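Succinoglycan biosynthesis protein (Bacillus cereus ATCC 14579, PDB 2QGM) probably acts as a hydrolase of the erythromycin esterase-like family, with a possible link to succinoglycan biosynthesis and no established substrate. Local coordinates at residues Phe226-Asp239 with Tyr253-Thr267. Numbering follows the deposited sequence.
Sequences FKANAERVARLLKD and YIWAKATASAIEKFT
Helices 226-236 and 253-267 run antiparallel at 158°, with axes 8.3 Å apart at closest approach, and Ala-230 faces Glu-264 while Ala-234 faces Ala-260. That spacing rests on small side chains: the Ala-230 methyl touches CG2 of Ile-263, and CB of Ala-260 lies 4.1 Å from both Ala-234 CA and Leu-237 CD1. Between the backbones a water donates to Ala-230 O and Ala-260 O, 2.7 Å from each, bridging two carbonyls already used within their helices.

Glu-264, its CG anti to the backbone N (chi1 -177°), stretches across Glu-231 and brings OE1 to 3.2 Å from Ala-234 CB. A second water joins this OE1 to Glu-231 O. Glu-231 OE2 and Glu-264 OE2 lie 4.5 Å apart, a proximity probably eased by Lys-227 and Arg-235, which both form salt bridges to Glu-231. Thr-267 lies against Lys-227 CA through OG1, while this hydroxyl donates to Glu-264 O.

At the other end, where the chain leaves the first helix, Tyr-253 OH donates to Leu-237 O at 2.7 Å, with a C=O...donor angle of 145°. The Asp-239 carboxylate lies near this phenol but forms its salt bridge with Arg-191. Lys-257 NZ adds a weak bond to Lys-238 O. Alanine-lined and close-packed, the pair is an antiparallel helical hairpin, its connection mostly unmodelled and probably flexible, in the helical part of this erythromycin esterase-like fold.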
ATOM      1  N   PHE A 226     -21.722  11.372  15.403  1.00 22.66           N
ATOM      2  CA  PHE A 226     -21.343  10.090  14.811  1.00 22.08           C
ATOM      3  C   PHE A 226     -20.020   9.552  15.347  1.00 21.26           C
ATOM      4  O   PHE A 226     -19.851   8.342  15.488  1.00 19.42           O
ATOM      5  CB  PHE A 226     -21.265  10.185  13.284  1.00 21.80           C
ATOM      6  CG  PHE A 226     -22.598  10.399  12.615  1.00 20.45           C
ATOM      7  CD1 PHE A 226     -23.772   9.912  13.191  1.00 22.66           C
ATOM      8  CD2 PHE A 226     -22.674  11.055  11.389  1.00 19.82           C
ATOM      9  CE1 PHE A 226     -25.011  10.076  12.550  1.00 24.04           C
ATOM     10  CE2 PHE A 226     -23.901  11.228  10.733  1.00 20.40           C
ATOM     11  CZ  PHE A 226     -25.070  10.736  11.317  1.00 20.14           C
ATOM     12  N   LYS A 227     -19.069  10.438  15.626  1.00 22.69           N
ATOM     13  CA  LYS A 227     -17.779  10.006  16.168  1.00 22.29           C
ATOM     14  C   LYS A 227     -18.019   9.408  17.551  1.00 24.05           C
ATOM     15  O   LYS A 227     -17.439   8.377  17.906  1.00 22.70           O
ATOM     16  CB  LYS A 227     -16.811  11.193  16.288  1.00 24.90           C
ATOM     17  CG  LYS A 227     -15.524  10.845  17.036  1.00 27.23           C
ATOM     18  CD  LYS A 227     -14.659  12.067  17.309  1.00 30.69           C
ATOM     19  CE  LYS A 227     -13.458  11.712  18.190  1.00 32.78           C
ATOM     20  NZ  LYS A 227     -13.837  11.320  19.583  1.00 32.94           N
ATOM     21  N   ALA A 228     -18.877  10.067  18.327  1.00 21.50           N
ATOM     22  CA  ALA A 228     -19.221   9.608  19.668  1.00 22.95           C
ATOM     23  C   ALA A 228     -19.882   8.236  19.598  1.00 22.68           C
ATOM     24  O   ALA A 228     -19.528   7.328  20.351  1.00 25.06           O
ATOM     25  CB  ALA A 228     -20.166  10.612  20.344  1.00 21.92           C
ATOM     26  N   ASN A 229     -20.848   8.089  18.697  1.00 23.35           N
ATOM     27  CA  ASN A 229     -21.543   6.815  18.536  1.00 23.27           C
ATOM     28  C   ASN A 229     -20.568   5.696  18.160  1.00 22.49           C
ATOM     29  O   ASN A 229     -20.659   4.583  18.681  1.00 21.69           O
ATOM     30  CB  ASN A 229     -22.629   6.934  17.458  1.00 24.45           C
ATOM     31  CG  ASN A 229     -23.817   7.773  17.907  1.00 26.07           C
ATOM     32  OD1 ASN A 229     -23.766   8.445  18.939  1.00 25.97           O
ATOM     33  ND2 ASN A 229     -24.891   7.739  17.126  1.00 27.51           N
ATOM     34  N   ALA A 230     -19.637   5.998  17.256  1.00 22.04           N
ATOM     35  CA  ALA A 230     -18.656   5.011  16.794  1.00 20.69           C
ATOM     36  C   ALA A 230     -17.699   4.622  17.905  1.00 21.20           C
ATOM     37  O   ALA A 230     -17.343   3.454  18.058  1.00 21.82           O
ATOM     38  CB  ALA A 230     -17.870   5.567  15.614  1.00 17.41           C
ATOM     39  N   GLU A 231     -17.266   5.615  18.670  1.00 20.22           N
ATOM     40  CA  GLU A 231     -16.354   5.362  19.772  1.00 23.50           C
ATOM     41  C   GLU A 231     -17.056   4.498  20.819  1.00 23.82           C
ATOM     42  O   GLU A 231     -16.440   3.625  21.427  1.00 22.84           O
ATOM     43  CB  GLU A 231     -15.899   6.693  20.379  1.00 23.74           C
ATOM     44  CG  GLU A 231     -15.049   6.559  21.631  1.00 29.58           C
ATOM     45  CD  GLU A 231     -14.318   7.841  21.978  1.00 32.85           C
ATOM     46  OE1 GLU A 231     -14.814   8.930  21.618  1.00 34.60           O
ATOM     47  OE2 GLU A 231     -13.248   7.756  22.619  1.00 35.48           O
ATOM     48  N   ARG A 232     -18.354   4.744  20.997  1.00 24.43           N
ATOM     49  CA  ARG A 232     -19.180   4.021  21.962  1.00 25.47           C
ATOM     50  C   ARG A 232     -19.191   2.524  21.661  1.00 24.47           C
ATOM     51  O   ARG A 232     -18.941   1.701  22.541  1.00 24.54           O
ATOM     52  CB  ARG A 232     -20.614   4.557  21.927  1.00 27.49           C
ATOM     53  CG  ARG A 232     -21.501   4.043  23.055  1.00 32.26           C
ATOM     54  CD  ARG A 232     -22.965   4.384  22.804  1.00 35.14           C
ATOM     55  NE  ARG A 232     -23.136   5.734  22.274  1.00 38.21           N
ATOM     56  CZ  ARG A 232     -22.784   6.847  22.910  1.00 38.97           C
ATOM     57  NH1 ARG A 232     -22.241   6.784  24.116  1.00 40.06           N
ATOM     58  NH2 ARG A 232     -22.961   8.027  22.331  1.00 39.87           N
ATOM     59  N   VAL A 233     -19.475   2.173  20.415  1.00 22.03           N
ATOM     60  CA  VAL A 233     -19.508   0.771  20.021  1.00 22.18           C
ATOM     61  C   VAL A 233     -18.138   0.099  20.105  1.00 21.87           C
ATOM     62  O   VAL A 233     -18.041  -1.056  20.512  1.00 21.01           O
ATOM     63  CB  VAL A 233     -20.048   0.603  18.593  1.00 21.78           C
ATOM     64  CG1 VAL A 233     -20.123  -0.878  18.239  1.00 22.90           C
ATOM     65  CG2 VAL A 233     -21.417   1.248  18.486  1.00 22.64           C
ATOM     66  N   ALA A 234     -17.083   0.813  19.720  1.00 23.23           N
ATOM     67  CA  ALA A 234     -15.738   0.241  19.779  1.00 24.65           C
ATOM     68  C   ALA A 234     -15.414  -0.091  21.231  1.00 26.18           C
ATOM     69  O   ALA A 234     -14.832  -1.133  21.517  1.00 26.43           O
ATOM     70  CB  ALA A 234     -14.708   1.221  19.212  1.00 24.31           C
ATOM     71  N   ARG A 235     -15.799   0.798  22.145  1.00 28.58           N
ATOM     72  CA  ARG A 235     -15.558   0.582  23.567  1.00 30.19           C
ATOM     73  C   ARG A 235     -16.252  -0.695  24.018  1.00 30.22           C
ATOM     74  O   ARG A 235     -15.665  -1.536  24.699  1.00 30.81           O
ATOM     75  CB  ARG A 235     -16.105   1.756  24.383  1.00 31.92           C
ATOM     76  CG  ARG A 235     -15.371   3.071  24.180  1.00 35.62           C
ATOM     77  CD  ARG A 235     -14.015   3.064  24.879  1.00 38.79           C
ATOM     78  NE  ARG A 235     -13.333   4.350  24.760  1.00 40.18           N
ATOM     79  CZ  ARG A 235     -12.156   4.629  25.311  1.00 40.97           C
ATOM     80  NH1 ARG A 235     -11.521   3.710  26.025  1.00 41.42           N
ATOM     81  NH2 ARG A 235     -11.610   5.829  25.145  1.00 42.91           N
ATOM     82  N   LEU A 236     -17.511  -0.827  23.620  1.00 30.05           N
ATOM     83  CA  LEU A 236     -18.336  -1.978  23.977  1.00 31.23           C
ATOM     84  C   LEU A 236     -17.739  -3.306  23.530  1.00 30.94           C
ATOM     85  O   LEU A 236     -18.032  -4.349  24.109  1.00 30.99           O
ATOM     86  CB  LEU A 236     -19.727  -1.820  23.356  1.00 30.56           C
ATOM     87  CG  LEU A 236     -20.596  -0.657  23.842  1.00 31.49           C
ATOM     88  CD1 LEU A 236     -21.740  -0.448  22.867  1.00 32.19           C
ATOM     89  CD2 LEU A 236     -21.121  -0.942  25.243  1.00 31.78           C
ATOM     90  N   LEU A 237     -16.893  -3.264  22.510  1.00 31.86           N
ATOM     91  CA  LEU A 237     -16.291  -4.481  21.997  1.00 31.52           C
ATOM     92  C   LEU A 237     -14.800  -4.609  22.268  1.00 32.85           C
ATOM     93  O   LEU A 237     -14.146  -5.499  21.729  1.00 32.81           O
ATOM     94  CB  LEU A 237     -16.548  -4.580  20.492  1.00 32.03           C
ATOM     95  CG  LEU A 237     -18.020  -4.567  20.070  1.00 33.20           C
ATOM     96  CD1 LEU A 237     -18.102  -4.523  18.559  1.00 31.64           C
ATOM     97  CD2 LEU A 237     -18.736  -5.800  20.615  1.00 34.52           C
ATOM     98  N   LYS A 238     -14.256  -3.738  23.107  1.00 34.23           N
ATOM     99  CA  LYS A 238     -12.830  -3.794  23.389  1.00 36.14           C
ATOM    100  C   LYS A 238     -12.493  -4.970  24.299  1.00 36.59           C
ATOM    101  O   LYS A 238     -11.336  -5.384  24.385  1.00 36.97           O
ATOM    102  CB  LYS A 238     -12.362  -2.483  24.035  1.00 37.01           C
ATOM    103  CG  LYS A 238     -10.843  -2.334  24.099  1.00 38.31           C
ATOM    104  CD  LYS A 238     -10.433  -0.933  24.542  1.00 38.63           C
ATOM    105  CE  LYS A 238      -8.926  -0.738  24.438  1.00 38.56           C
ATOM    106  NZ  LYS A 238      -8.504   0.648  24.805  1.00 41.31           N
ATOM    107  N   ASP A 239     -13.518  -5.530  24.934  1.00 38.57           N
ATOM    108  CA  ASP A 239     -13.342  -6.628  25.874  1.00 40.83           C
ATOM    109  C   ASP A 239     -12.506  -6.069  27.004  1.00 42.20           C
ATOM    110  O   ASP A 239     -11.369  -6.480  27.253  1.00 42.69           O
ATOM    111  CB  ASP A 239     -12.671  -7.825  25.199  1.00 40.74           C
ATOM    112  CG  ASP A 239     -13.683  -8.806  24.646  1.00 40.46           C
ATOM    113  OD1 ASP A 239     -14.781  -8.357  24.271  1.00 39.59           O
ATOM    114  OD2 ASP A 239     -13.383 -10.018  24.590  1.00 42.07           O
ATOM    115  N   TYR A 253     -14.608 -12.604  16.571  1.00 24.60           N
ATOM    116  CA  TYR A 253     -14.447 -11.441  17.436  1.00 24.26           C
ATOM    117  C   TYR A 253     -13.336 -10.490  16.998  1.00 23.23           C
ATOM    118  O   TYR A 253     -13.515  -9.271  16.989  1.00 22.41           O
ATOM    119  CB  TYR A 253     -14.191 -11.887  18.876  1.00 22.42           C
ATOM    120  CG  TYR A 253     -13.726 -10.761  19.770  1.00 23.92           C
ATOM    121  CD1 TYR A 253     -12.400 -10.667  20.172  1.00 24.07           C
ATOM    122  CD2 TYR A 253     -14.613  -9.771  20.186  1.00 23.91           C
ATOM    123  CE1 TYR A 253     -11.962  -9.607  20.971  1.00 26.20           C
ATOM    124  CE2 TYR A 253     -14.190  -8.710  20.982  1.00 24.35           C
ATOM    125  CZ  TYR A 253     -12.861  -8.633  21.373  1.00 26.48           C
ATOM    126  OH  TYR A 253     -12.448  -7.589  22.170  1.00 24.88           O
ATOM    127  N   ILE A 254     -12.182 -11.047  16.651  1.00 22.79           N
ATOM    128  CA  ILE A 254     -11.040 -10.237  16.228  1.00 23.15           C
ATOM    129  C   ILE A 254     -11.417  -9.268  15.115  1.00 21.77           C
ATOM    130  O   ILE A 254     -11.138  -8.072  15.203  1.00 20.89           O
ATOM    131  CB  ILE A 254      -9.884 -11.109  15.704  1.00 25.05           C
ATOM    132  CG1 ILE A 254      -9.385 -12.038  16.817  1.00 29.13           C
ATOM    133  CG2 ILE A 254      -8.744 -10.222  15.218  1.00 27.55           C
ATOM    134  CD1 ILE A 254      -8.810 -11.304  18.004  1.00 30.03           C
ATOM    135  N   TRP A 255     -12.052  -9.779  14.067  1.00 20.64           N
ATOM    136  CA  TRP A 255     -12.417  -8.921  12.949  1.00 18.14           C
ATOM    137  C   TRP A 255     -13.564  -7.970  13.259  1.00 17.94           C
ATOM    138  O   TRP A 255     -13.643  -6.895  12.678  1.00 17.36           O
ATOM    139  CB  TRP A 255     -12.738  -9.759  11.708  1.00 17.89           C
ATOM    140  CG  TRP A 255     -11.518 -10.329  11.049  1.00 18.69           C
ATOM    141  CD1 TRP A 255     -11.075 -11.623  11.118  1.00 18.18           C
ATOM    142  CD2 TRP A 255     -10.556  -9.621  10.248  1.00 16.25           C
ATOM    143  NE1 TRP A 255      -9.899 -11.759  10.413  1.00 16.23           N
ATOM    144  CE2 TRP A 255      -9.562 -10.548   9.869  1.00 17.88           C
ATOM    145  CE3 TRP A 255     -10.443  -8.295   9.814  1.00 18.37           C
ATOM    146  CZ2 TRP A 255      -8.464 -10.194   9.078  1.00 17.57           C
ATOM    147  CZ3 TRP A 255      -9.347  -7.933   9.025  1.00 17.86           C
ATOM    148  CH2 TRP A 255      -8.371  -8.886   8.664  1.00 17.15           C
ATOM    149  N   ALA A 256     -14.451  -8.355  14.171  1.00 16.65           N
ATOM    150  CA  ALA A 256     -15.561  -7.479  14.539  1.00 18.94           C
ATOM    151  C   ALA A 256     -15.000  -6.286  15.313  1.00 18.58           C
ATOM    152  O   ALA A 256     -15.363  -5.134  15.050  1.00 16.57           O
ATOM    153  CB  ALA A 256     -16.571  -8.231  15.392  1.00 19.29           C
ATOM    154  N   LYS A 257     -14.119  -6.563  16.271  1.00 18.47           N
ATOM    155  CA  LYS A 257     -13.501  -5.502  17.058  1.00 18.70           C
ATOM    156  C   LYS A 257     -12.707  -4.565  16.145  1.00 17.06           C
ATOM    157  O   LYS A 257     -12.796  -3.340  16.258  1.00 16.27           O
ATOM    158  CB  LYS A 257     -12.559  -6.099  18.113  1.00 20.91           C
ATOM    159  CG  LYS A 257     -11.741  -5.063  18.883  1.00 23.64           C
ATOM    160  CD  LYS A 257     -10.795  -5.722  19.898  1.00 26.38           C
ATOM    161  CE  LYS A 257     -10.061  -4.662  20.719  1.00 31.15           C
ATOM    162  NZ  LYS A 257      -9.163  -5.241  21.765  1.00 33.87           N
ATOM    163  N   ALA A 258     -11.939  -5.150  15.231  1.00 16.67           N
ATOM    164  CA  ALA A 258     -11.113  -4.376  14.306  1.00 16.49           C
ATOM    165  C   ALA A 258     -11.952  -3.485  13.408  1.00 15.08           C
ATOM    166  O   ALA A 258     -11.578  -2.345  13.137  1.00 14.44           O
ATOM    167  CB  ALA A 258     -10.260  -5.309  13.456  1.00 17.65           C
ATOM    168  N   THR A 259     -13.079  -4.014  12.939  1.00 14.05           N
ATOM    169  CA  THR A 259     -13.974  -3.250  12.083  1.00 14.15           C
ATOM    170  C   THR A 259     -14.603  -2.101  12.867  1.00 16.09           C
ATOM    171  O   THR A 259     -14.707  -0.984  12.362  1.00 17.36           O
ATOM    172  CB  THR A 259     -15.079  -4.146  11.509  1.00 14.19           C
ATOM    173  OG1 THR A 259     -14.476  -5.221  10.779  1.00 15.05           O
ATOM    174  CG2 THR A 259     -15.981  -3.351  10.574  1.00 13.23           C
ATOM    175  N   ALA A 260     -15.031  -2.367  14.098  1.00 16.08           N
ATOM    176  CA  ALA A 260     -15.630  -1.308  14.913  1.00 16.44           C
ATOM    177  C   ALA A 260     -14.608  -0.188  15.100  1.00 18.13           C
ATOM    178  O   ALA A 260     -14.957   0.998  15.120  1.00 17.83           O
ATOM    179  CB  ALA A 260     -16.060  -1.852  16.268  1.00 17.15           C
ATOM    180  N   SER A 261     -13.343  -0.574  15.236  1.00 17.98           N
ATOM    181  CA  SER A 261     -12.270   0.394  15.385  1.00 18.31           C
ATOM    182  C   SER A 261     -12.051   1.156  14.080  1.00 17.36           C
ATOM    183  O   SER A 261     -11.718   2.336  14.105  1.00 16.10           O
ATOM    184  CB  SER A 261     -10.965  -0.303  15.814  1.00 20.20           C
ATOM    185  OG  SER A 261     -10.966  -0.605  17.197  1.00 27.17           O
ATOM    186  N   ALA A 262     -12.235   0.491  12.940  1.00 14.61           N
ATOM    187  CA  ALA A 262     -12.050   1.156  11.653  1.00 14.81           C
ATOM    188  C   ALA A 262     -13.145   2.200  11.457  1.00 13.88           C
ATOM    189  O   ALA A 262     -12.928   3.253  10.856  1.00 15.33           O
ATOM    190  CB  ALA A 262     -12.078   0.133  10.522  1.00 12.38           C
ATOM    191  N   ILE A 263     -14.325   1.899  11.976  1.00 15.91           N
ATOM    192  CA  ILE A 263     -15.445   2.817  11.878  1.00 16.29           C
ATOM    193  C   ILE A 263     -15.161   4.035  12.765  1.00 16.39           C
ATOM    194  O   ILE A 263     -15.442   5.170  12.378  1.00 15.24           O
ATOM    195  CB  ILE A 263     -16.746   2.107  12.284  1.00 16.70           C
ATOM    196  CG1 ILE A 263     -17.082   1.057  11.215  1.00 15.06           C
ATOM    197  CG2 ILE A 263     -17.878   3.116  12.450  1.00 14.68           C
ATOM    198  CD1 ILE A 263     -18.177   0.076  11.587  1.00 16.33           C
ATOM    199  N   GLU A 264     -14.586   3.803  13.945  1.00 16.19           N
ATOM    200  CA  GLU A 264     -14.244   4.913  14.833  1.00 18.20           C
ATOM    201  C   GLU A 264     -13.180   5.768  14.146  1.00 17.40           C
ATOM    202  O   GLU A 264     -13.283   6.994  14.113  1.00 15.54           O
ATOM    203  CB  GLU A 264     -13.693   4.411  16.170  1.00 20.01           C
ATOM    204  CG  GLU A 264     -13.386   5.538  17.157  1.00 24.63           C
ATOM    205  CD  GLU A 264     -12.723   5.045  18.430  1.00 27.04           C
ATOM    206  OE1 GLU A 264     -13.146   3.992  18.942  1.00 27.48           O
ATOM    207  OE2 GLU A 264     -11.791   5.712  18.926  1.00 29.80           O
ATOM    208  N   LYS A 265     -12.157   5.117  13.594  1.00 18.06           N
ATOM    209  CA  LYS A 265     -11.089   5.833  12.898  1.00 16.39           C
ATOM    210  C   LYS A 265     -11.652   6.720  11.792  1.00 16.64           C
ATOM    211  O   LYS A 265     -11.269   7.876  11.662  1.00 16.09           O
ATOM    212  CB  LYS A 265     -10.083   4.842  12.285  1.00 15.71           C
ATOM    213  CG  LYS A 265      -9.221   4.096  13.293  1.00 16.94           C
ATOM    214  CD  LYS A 265      -8.217   3.195  12.579  1.00 17.70           C
ATOM    215  CE  LYS A 265      -7.284   2.480  13.549  1.00 17.15           C
ATOM    216  NZ  LYS A 265      -7.998   1.559  14.465  1.00 21.01           N
ATOM    217  N   PHE A 266     -12.565   6.176  10.995  1.00 14.82           N
ATOM    218  CA  PHE A 266     -13.166   6.934   9.905  1.00 15.97           C
ATOM    219  C   PHE A 266     -13.858   8.218  10.397  1.00 17.41           C
ATOM    220  O   PHE A 266     -13.657   9.294   9.836  1.00 17.28           O
ATOM    221  CB  PHE A 266     -14.150   6.029   9.141  1.00 16.52           C
ATOM    222  CG  PHE A 266     -14.807   6.692   7.959  1.00 16.74           C
ATOM    223  CD1 PHE A 266     -15.992   7.408   8.107  1.00 18.03           C
ATOM    224  CD2 PHE A 266     -14.250   6.576   6.684  1.00 17.87           C
ATOM    225  CE1 PHE A 266     -16.619   7.997   6.998  1.00 19.09           C
ATOM    226  CE2 PHE A 266     -14.866   7.159   5.579  1.00 18.72           C
ATOM    227  CZ  PHE A 266     -16.055   7.870   5.737  1.00 16.91           C
ATOM    228  N   THR A 267     -14.657   8.103  11.455  1.00 17.97           N
ATOM    229  CA  THR A 267     -15.372   9.258  12.004  1.00 17.60           C
ATOM    230  C   THR A 267     -14.446  10.243  12.718  1.00 19.02           C
ATOM    231  O   THR A 267     -14.784  11.418  12.884  1.00 18.44           O
ATOM    232  CB  THR A 267     -16.473   8.810  12.992  1.00 19.32           C
ATOM    233  OG1 THR A 267     -15.875   8.148  14.112  1.00 19.77           O
ATOM    234  CG2 THR A 267     -17.453   7.866  12.303  1.00 17.94           C
TER
HETATM  235  O   HOH W   1     -17.327   1.888  15.907  1.00 16.20           O
HETATM  236  O   HOH W   2     -13.535   3.377  21.524  1.00 29.05           O